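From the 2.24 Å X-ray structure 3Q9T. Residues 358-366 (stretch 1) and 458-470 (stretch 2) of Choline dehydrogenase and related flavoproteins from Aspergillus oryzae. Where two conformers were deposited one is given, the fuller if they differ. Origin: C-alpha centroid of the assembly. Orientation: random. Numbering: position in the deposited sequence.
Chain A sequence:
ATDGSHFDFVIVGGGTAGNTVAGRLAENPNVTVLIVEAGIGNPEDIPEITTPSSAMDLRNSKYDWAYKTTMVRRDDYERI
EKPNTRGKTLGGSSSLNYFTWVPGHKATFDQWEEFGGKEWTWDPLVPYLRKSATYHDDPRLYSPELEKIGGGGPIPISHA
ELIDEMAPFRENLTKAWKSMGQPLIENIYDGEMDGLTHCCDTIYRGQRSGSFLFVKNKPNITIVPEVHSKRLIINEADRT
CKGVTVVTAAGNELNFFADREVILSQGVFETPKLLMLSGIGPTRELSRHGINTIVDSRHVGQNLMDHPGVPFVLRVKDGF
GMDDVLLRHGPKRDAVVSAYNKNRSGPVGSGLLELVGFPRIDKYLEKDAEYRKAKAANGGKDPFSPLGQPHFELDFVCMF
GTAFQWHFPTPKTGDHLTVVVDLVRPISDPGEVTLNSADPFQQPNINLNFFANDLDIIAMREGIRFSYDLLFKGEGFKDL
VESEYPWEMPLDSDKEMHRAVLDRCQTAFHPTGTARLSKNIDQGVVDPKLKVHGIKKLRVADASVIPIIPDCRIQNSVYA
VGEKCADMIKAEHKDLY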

ATOM      1  N   PHE A 358      15.799  19.334 -17.891  1.00 16.66           N
ATOM      2  CA  PHE A 358      16.810  18.802 -16.978  1.00 22.34           C
ATOM      3  C   PHE A 358      17.443  19.907 -16.127  1.00 16.61           C
ATOM      4  O   PHE A 358      18.573  20.322 -16.367  1.00 20.54           O
ATOM      5  CB  PHE A 358      17.875  18.021 -17.758  1.00 22.43           C
ATOM      6  CG  PHE A 358      17.329  16.824 -18.497  1.00 22.76           C
ATOM      7  CD1 PHE A 358      17.024  16.902 -19.841  1.00 13.82           C
ATOM      8  CD2 PHE A 358      17.111  15.620 -17.834  1.00 21.72           C
ATOM      9  CE1 PHE A 358      16.526  15.794 -20.513  1.00 18.91           C
ATOM     10  CE2 PHE A 358      16.624  14.516 -18.499  1.00 14.36           C
ATOM     11  CZ  PHE A 358      16.326  14.604 -19.838  1.00 22.49           C
ATOM     12  N   PRO A 359      16.706  20.385 -15.122  1.00 17.92           N
ATOM     13  CA  PRO A 359      17.173  21.527 -14.340  1.00 18.67           C
ATOM     14  C   PRO A 359      17.937  21.111 -13.098  1.00 21.02           C
ATOM     15  O   PRO A 359      17.858  19.964 -12.669  1.00 21.50           O
ATOM     16  CB  PRO A 359      15.867  22.171 -13.900  1.00 21.08           C
ATOM     17  CG  PRO A 359      14.970  20.987 -13.671  1.00 21.01           C
ATOM     18  CD  PRO A 359      15.318  20.020 -14.785  1.00 18.46           C
ATOM     19  N   ARG A 360      18.694  22.048 -12.549  1.00 20.53           N
ATOM     20  CA  ARG A 360      19.131  21.969 -11.167  1.00 21.85           C
ATOM     21  C   ARG A 360      18.212  22.913 -10.398  1.00 22.95           C
ATOM     22  O   ARG A 360      17.569  23.786 -10.987  1.00 23.72           O
ATOM     23  CB  ARG A 360      20.601  22.377 -11.007  1.00 21.09           C
ATOM     24  CG  ARG A 360      21.586  21.365 -11.617  1.00 20.95           C
ATOM     25  CD  ARG A 360      23.041  21.734 -11.324  1.00 25.90           C
ATOM     26  NE  ARG A 360      23.309  21.795  -9.891  1.00 23.60           N
ATOM     27  CZ  ARG A 360      23.877  20.818  -9.199  1.00 19.61           C
ATOM     28  NH1 ARG A 360      24.252  19.701  -9.814  1.00 23.90           N
ATOM     29  NH2 ARG A 360      24.076  20.952  -7.896  1.00 17.94           N
ATOM     30  N   ILE A 361      18.127  22.729  -9.087  1.00 19.85           N
ATOM     31  CA  ILE A 361      17.231  23.541  -8.281  1.00 19.16           C
ATOM     32  C   ILE A 361      17.958  23.978  -7.027  1.00 20.83           C
ATOM     33  O   ILE A 361      17.386  24.034  -5.936  1.00 19.05           O
ATOM     34  CB  ILE A 361      15.947  22.773  -7.933  1.00 20.65           C
ATOM     35  CG1 ILE A 361      16.274  21.533  -7.104  1.00 13.66           C
ATOM     36  CG2 ILE A 361      15.189  22.371  -9.210  1.00 12.74           C
ATOM     37  CD1 ILE A 361      15.100  21.088  -6.252  1.00 14.13           C
ATOM     38  N   ASP A 362      19.240  24.281  -7.192  1.00 21.76           N
ATOM     39  CA  ASP A 362      20.057  24.737  -6.074  1.00 29.75           C
ATOM     40  C   ASP A 362      19.380  25.840  -5.250  1.00 23.08           C
ATOM     41  O   ASP A 362      19.397  25.819  -4.016  1.00 24.72           O
ATOM     42  CB  ASP A 362      21.439  25.180  -6.566  1.00 25.56           C
ATOM     43  CG  ASP A 362      22.209  24.036  -7.206  1.00 27.43           C
ATOM     44  OD1 ASP A 362      22.978  23.351  -6.488  1.00 23.18           O
ATOM     45  OD2 ASP A 362      22.014  23.799  -8.419  1.00 21.33           O
ATOM     46  N   LYS A 363      18.748  26.784  -5.916  1.00 18.99           N
ATOM     47  CA  LYS A 363      18.265  27.930  -5.166  1.00 27.43           C
ATOM     48  C   LYS A 363      17.002  27.560  -4.384  1.00 26.98           C
ATOM     49  O   LYS A 363      16.687  28.189  -3.385  1.00 24.96           O
ATOM     50  CB  LYS A 363      18.035  29.122  -6.076  1.00 20.19           C
ATOM     51  CG  LYS A 363      16.715  29.056  -6.844  1.00 33.03           C
ATOM     52  CD  LYS A 363      16.653  30.126  -7.918  1.00 31.04           C
ATOM     53  CE  LYS A 363      15.244  30.305  -8.462  1.00 33.09           C
ATOM     54  NZ  LYS A 363      15.244  31.314  -9.551  1.00 45.84           N
ATOM     55  N   TYR A 364      16.295  26.520  -4.817  1.00 22.26           N
ATOM     56  CA  TYR A 364      15.171  26.037  -4.018  1.00 23.56           C
ATOM     57  C   TYR A 364      15.697  25.242  -2.837  1.00 23.54           C
ATOM     58  O   TYR A 364      15.204  25.369  -1.715  1.00 20.19           O
ATOM     59  CB  TYR A 364      14.242  25.160  -4.838  1.00 20.90           C
ATOM     60  CG  TYR A 364      13.478  25.896  -5.895  1.00 16.10           C
ATOM     61  CD1 TYR A 364      14.096  26.301  -7.076  1.00 17.68           C
ATOM     62  CD2 TYR A 364      12.128  26.182  -5.724  1.00 16.82           C
ATOM     63  CE1 TYR A 364      13.389  26.975  -8.051  1.00 20.54           C
ATOM     64  CE2 TYR A 364      11.413  26.851  -6.695  1.00 16.23           C
ATOM     65  CZ  TYR A 364      12.041  27.237  -7.855  1.00 21.00           C
ATOM     66  OH  TYR A 364      11.319  27.913  -8.802  1.00 28.49           O
ATOM     67  N   LEU A 365      16.693  24.406  -3.103  1.00 22.00           N
ATOM     68  CA  LEU A 365      17.268  23.562  -2.068  1.00 22.41           C
ATOM     69  C   LEU A 365      17.821  24.456  -0.954  1.00 22.33           C
ATOM     70  O   LEU A 365      17.596  24.195   0.231  1.00 20.31           O
ATOM     71  CB  LEU A 365      18.366  22.665  -2.652  1.00 18.84           C
ATOM     72  CG  LEU A 365      18.156  21.179  -3.016  1.00 23.58           C
ATOM     73  CD1 LEU A 365      16.744  20.664  -2.916  1.00 16.13           C
ATOM     74  CD2 LEU A 365      18.733  20.880  -4.391  1.00 17.18           C
ATOM     75  N   GLU A 366      18.510  25.527  -1.346  1.00 23.07           N
ATOM     76  CA  GLU A 366      19.204  26.409  -0.401  1.00 28.45           C
ATOM     77  C   GLU A 366      18.263  27.048   0.603  1.00 29.42           C
ATOM     78  O   GLU A 366      18.690  27.485   1.670  1.00 35.61           O
ATOM     79  CB  GLU A 366      19.976  27.518  -1.132  1.00 27.65           C
ATOM     80  CG  GLU A 366      21.079  27.032  -2.060  1.00 38.34           C
ATOM     81  CD  GLU A 366      22.303  26.527  -1.325  1.00 46.69           C
ATOM     82  OE1 GLU A 366      23.415  26.599  -1.891  1.00 51.66           O
ATOM     83  OE2 GLU A 366      22.159  26.053  -0.183  1.00 52.81           O
ATOM     84  N   ILE A 458      12.769  16.288   0.500  1.00 14.85           N
ATOM     85  CA  ILE A 458      12.943  17.739   0.394  1.00 20.55           C
ATOM     86  C   ILE A 458      13.216  18.151  -1.052  1.00 20.76           C
ATOM     87  O   ILE A 458      12.661  19.132  -1.531  1.00 21.47           O
ATOM     88  CB  ILE A 458      14.065  18.239   1.334  1.00 16.45           C
ATOM     89  CG1 ILE A 458      13.577  18.147   2.773  1.00 19.01           C
ATOM     90  CG2 ILE A 458      14.499  19.653   0.977  1.00 16.58           C
ATOM     91  CD1 ILE A 458      14.668  17.964   3.778  1.00 18.60           C
ATOM     92  N   ALA A 459      14.051  17.389  -1.751  1.00 17.24           N
ATOM     93  CA  ALA A 459      14.326  17.679  -3.151  1.00 16.93           C
ATOM     94  C   ALA A 459      13.071  17.483  -4.008  1.00 21.93           C
ATOM     95  O   ALA A 459      12.751  18.323  -4.859  1.00 19.80           O
ATOM     96  CB  ALA A 459      15.476  16.806  -3.672  1.00 19.34           C
ATOM     97  N   MET A 460      12.356  16.383  -3.780  1.00 20.82           N
ATOM     98  CA  MET A 460      11.158  16.106  -4.571  1.00 19.71           C
ATOM     99  C   MET A 460      10.128  17.196  -4.369  1.00 19.98           C
ATOM    100  O   MET A 460       9.536  17.680  -5.332  1.00 19.15           O
ATOM    101  CB  MET A 460      10.549  14.735  -4.259  1.00 17.62           C
ATOM    102  CG  MET A 460       9.274  14.474  -5.060  1.00 15.35           C
ATOM    103  SD  MET A 460       9.614  14.435  -6.833  1.00 15.35           S
ATOM    104  CE  MET A 460      10.099  12.690  -7.041  1.00 10.91           C
ATOM    105  N   ARG A 461       9.922  17.583  -3.114  1.00 23.76           N
ATOM    106  CA  ARG A 461       9.078  18.742  -2.797  1.00 24.44           C
ATOM    107  C   ARG A 461       9.505  19.967  -3.622  1.00 24.94           C
ATOM    108  O   ARG A 461       8.693  20.605  -4.299  1.00 21.39           O
ATOM    109  CB  ARG A 461       9.182  19.068  -1.308  1.00 19.34           C
ATOM    110  CG  ARG A 461       8.322  20.236  -0.842  1.00 17.35           C
ATOM    111  CD  ARG A 461       9.179  21.184  -0.031  1.00 25.30           C
ATOM    112  NE  ARG A 461       9.511  20.616   1.254  1.00 22.03           N
ATOM    113  CZ  ARG A 461      10.547  20.966   2.005  1.00 28.89           C
ATOM    114  NH1 ARG A 461      11.406  21.908   1.609  1.00 26.03           N
ATOM    115  NH2 ARG A 461      10.713  20.363   3.175  1.00 24.95           N
ATOM    116  N   GLU A 462      10.789  20.294  -3.564  1.00 25.33           N
ATOM    117  CA  GLU A 462      11.289  21.487  -4.245  1.00 21.90           C
ATOM    118  C   GLU A 462      11.244  21.409  -5.771  1.00 19.00           C
ATOM    119  O   GLU A 462      11.203  22.441  -6.434  1.00 16.91           O
ATOM    120  CB  GLU A 462      12.693  21.842  -3.752  1.00 19.83           C
ATOM    121  CG  GLU A 462      12.706  22.233  -2.270  1.00 24.14           C
ATOM    122  CD  GLU A 462      11.683  23.315  -1.968  1.00 25.34           C
ATOM    123  OE1 GLU A 462      11.584  24.261  -2.775  1.00 20.76           O
ATOM    124  OE2 GLU A 462      10.965  23.207  -0.953  1.00 23.03           O
ATOM    125  N   GLY A 463      11.248  20.196  -6.329  1.00 17.24           N
ATOM    126  CA  GLY A 463      11.152  20.045  -7.773  1.00 16.39           C
ATOM    127  C   GLY A 463       9.718  20.186  -8.258  1.00 18.88           C
ATOM    128  O   GLY A 463       9.464  20.597  -9.387  1.00 17.73           O
ATOM    129  N   ILE A 464       8.773  19.799  -7.407  1.00 16.28           N
ATOM    130  CA  ILE A 464       7.381  20.130  -7.616  1.00 14.73           C
ATOM    131  C   ILE A 464       7.226  21.665  -7.547  1.00 15.74           C
ATOM    132  O   ILE A 464       6.584  22.259  -8.403  1.00 15.32           O
ATOM    133  CB  ILE A 464       6.488  19.440  -6.556  1.00 17.21           C
ATOM    134  CG1 ILE A 464       6.636  17.914  -6.643  1.00 19.19           C
ATOM    135  CG2 ILE A 464       5.018  19.825  -6.734  1.00 15.40           C
ATOM    136  CD1 ILE A 464       5.901  17.160  -5.510  1.00 15.67           C
ATOM    137  N   ARG A 465       7.834  22.319  -6.557  1.00 16.15           N
ATOM    138  CA  ARG A 465       7.694  23.776  -6.452  1.00 17.77           C
ATOM    139  C   ARG A 465       8.263  24.458  -7.709  1.00 22.12           C
ATOM    140  O   ARG A 465       7.592  25.281  -8.332  1.00 17.13           O
ATOM    141  CB  ARG A 465       8.339  24.328  -5.182  1.00 17.62           C
ATOM    142  CG  ARG A 465       7.872  25.762  -4.836  1.00 19.25           C
ATOM    143  CD  ARG A 465       8.697  26.354  -3.691  1.00 17.47           C
ATOM    144  NE  ARG A 465       8.855  25.389  -2.610  1.00 19.06           N
ATOM    145  CZ  ARG A 465       7.898  25.063  -1.746  1.00 21.10           C
ATOM    146  NH1 ARG A 465       6.700  25.639  -1.825  1.00 21.08           N
ATOM    147  NH2 ARG A 465       8.138  24.151  -0.806  1.00 16.64           N
ATOM    148  N   PHE A 466       9.483  24.096  -8.092  1.00 21.29           N
ATOM    149  CA  PHE A 466      10.059  24.595  -9.337  1.00 21.01           C
ATOM    150  C   PHE A 466       9.100  24.419 -10.522  1.00 21.69           C
ATOM    151  O   PHE A 466       8.925  25.346 -11.309  1.00 21.61           O
ATOM    152  CB  PHE A 466      11.388  23.900  -9.626  1.00 16.80           C
ATOM    153  CG  PHE A 466      11.919  24.143 -11.011  1.00 20.61           C
ATOM    154  CD1 PHE A 466      12.989  25.005 -11.215  1.00 22.31           C
ATOM    155  CD2 PHE A 466      11.362  23.493 -12.112  1.00 21.52           C
ATOM    156  CE1 PHE A 466      13.490  25.226 -12.491  1.00 23.78           C
ATOM    157  CE2 PHE A 466      11.850  23.706 -13.387  1.00 18.62           C
ATOM    158  CZ  PHE A 466      12.920  24.572 -13.582  1.00 21.74           C
ATOM    159  N   SER A 467       8.484  23.240 -10.651  1.00 17.12           N
ATOM    160  CA  SER A 467       7.574  22.986 -11.766  1.00 19.86           C
ATOM    161  C   SER A 467       6.333  23.870 -11.718  1.00 22.10           C
ATOM    162  O   SER A 467       5.859  24.331 -12.762  1.00 21.25           O
ATOM    163  CB  SER A 467       7.153  21.512 -11.850  1.00 17.43           C
ATOM    164  OG  SER A 467       8.273  20.666 -11.957  1.00 16.83           O
ATOM    165  N   TYR A 468       5.805  24.076 -10.511  1.00 18.98           N
ATOM    166  CA  TYR A 468       4.639  24.934 -10.288  1.00 20.78           C
ATOM    167  C   TYR A 468       4.932  26.404 -10.621  1.00 21.84           C
ATOM    168  O   TYR A 468       4.159  27.059 -11.330  1.00 18.02           O
ATOM    169  CB  TYR A 468       4.121  24.774  -8.848  1.00 15.89           C
ATOM    170  CG  TYR A 468       2.968  23.807  -8.763  1.00 21.00           C
ATOM    171  CD1 TYR A 468       1.670  24.255  -8.512  1.00 23.63           C
ATOM    172  CD2 TYR A 468       3.162  22.450  -8.994  1.00 20.60           C
ATOM    173  CE1 TYR A 468       0.599  23.369  -8.458  1.00 23.24           C
ATOM    174  CE2 TYR A 468       2.097  21.550  -8.938  1.00 21.99           C
ATOM    175  CZ  TYR A 468       0.820  22.016  -8.674  1.00 19.05           C
ATOM    176  OH  TYR A 468      -0.230  21.133  -8.622  1.00 15.04           O
ATOM    177  N   ASP A 469       6.060  26.907 -10.126  1.00 21.78           N
ATOM    178  CA  ASP A 469       6.530  28.247 -10.494  1.00 27.00           C
ATOM    179  C   ASP A 469       6.575  28.425 -12.001  1.00 22.49           C
ATOM    180  O   ASP A 469       6.093  29.418 -12.538  1.00 28.06           O
ATOM    181  CB  ASP A 469       7.927  28.494  -9.931  1.00 25.46           C
ATOM    182  CG  ASP A 469       7.923  28.651  -8.440  1.00 20.76           C
ATOM    183  OD1 ASP A 469       6.827  28.818  -7.877  1.00 23.29           O
ATOM    184  OD2 ASP A 469       9.009  28.613  -7.833  1.00 24.96           O
ATOM    185  N   LEU A 470       7.157  27.445 -12.675  1.00 20.30           N
ATOM    186  CA  LEU A 470       7.368  27.503 -14.116  1.00 23.02           C
ATOM    187  C   LEU A 470       6.036  27.624 -14.842  1.00 22.84           C
ATOM    188  O   LEU A 470       5.883  28.393 -15.787  1.00 20.90           O
ATOM    189  CB  LEU A 470       8.090  26.221 -14.539  1.00 19.30           C
ATOM    190  CG  LEU A 470       8.641  25.852 -15.921  1.00 29.52           C
ATOM    191  CD1 LEU A 470       7.873  24.676 -16.485  1.00 22.06           C
ATOM    192  CD2 LEU A 470       8.756  27.013 -16.917  1.00 20.43           C
TER
HETATM  193  O   HOH W   1      12.084  26.763  -2.168  1.00 31.26           O

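A short helical segment can meet a long helix through a few side chains, one of which may combine packing with a directed polar bond. The contact between residues 358-366 and the helix through 458-470 of this flavoprotein illustrates the principle. It buries 475 Å², both sides summed, and its touching residues are at least 94 apart in sequence.

The approach begins in the loop. Phe358 lies out of reach, but Pro359 points toward the helix, its CB 3.8 Å from CZ of Phe466, with its CG over one face of that aromatic ring. Arg360 turns away and instead forms a salt bridge within its own segment, NE lying 2.8 Å from OD2 of Asp362, while its NH2 donates to OD1 of the same carboxylate; the pair spans the start of the short helix.

Ile361 occupies the N-cap position of that helix, and its backbone O accepts a 2.9 Å hydrogen bond from N of Leu365. Its side chain serves the contact. CD1 comes within 3.6 Å of Glu462 CB and 4.0 Å of Gly463 N, a close approach to the backbone at a residue that has no side chain of its own. CG2, meanwhile, lies 4.0 Å from CD1 of Phe466, so the two branches touch successive turns of the long helix.

Asp362 and Lys363 make no contact, and Tyr364 then supplies the centre of the interface, with 125 Å² covered. Its side chain is a knob in a hole formed by Glu462, Arg465, Phe466 and Asp469. CB of Phe466 sits over one face of the tyrosine ring, 4.1 Å from its centroid and 20° off the normal, a CH-pi contact; the rings of Tyr364 and Phe466 themselves meet obliquely, with planes at 63°. At the tip, Tyr364 OH donates a hydrogen bond to Asp469 OD2 at 2.6 Å, so the phenol satisfies its polar end while the ring remains packed.

The hole is itself braced by charge pairing. Glu462 accepts from Arg465 NE at its OE1 (3.0 Å) and from Arg461 NH1 at its OE2 (2.9 Å), both parts of salt bridges. A water adds a further link, donating to Glu462 OE1 at 2.6 Å and, weakly, to Tyr364 O at 3.4 Å.

Leu365 closes the contact. Although its CA-to-CB bond points sideways, the end of the side chain comes nearer, placing Leu365 CD1 3.8 Å from Ala459 CA and 4.1 Å from Ala459 CB. Glu366 lies beyond reach.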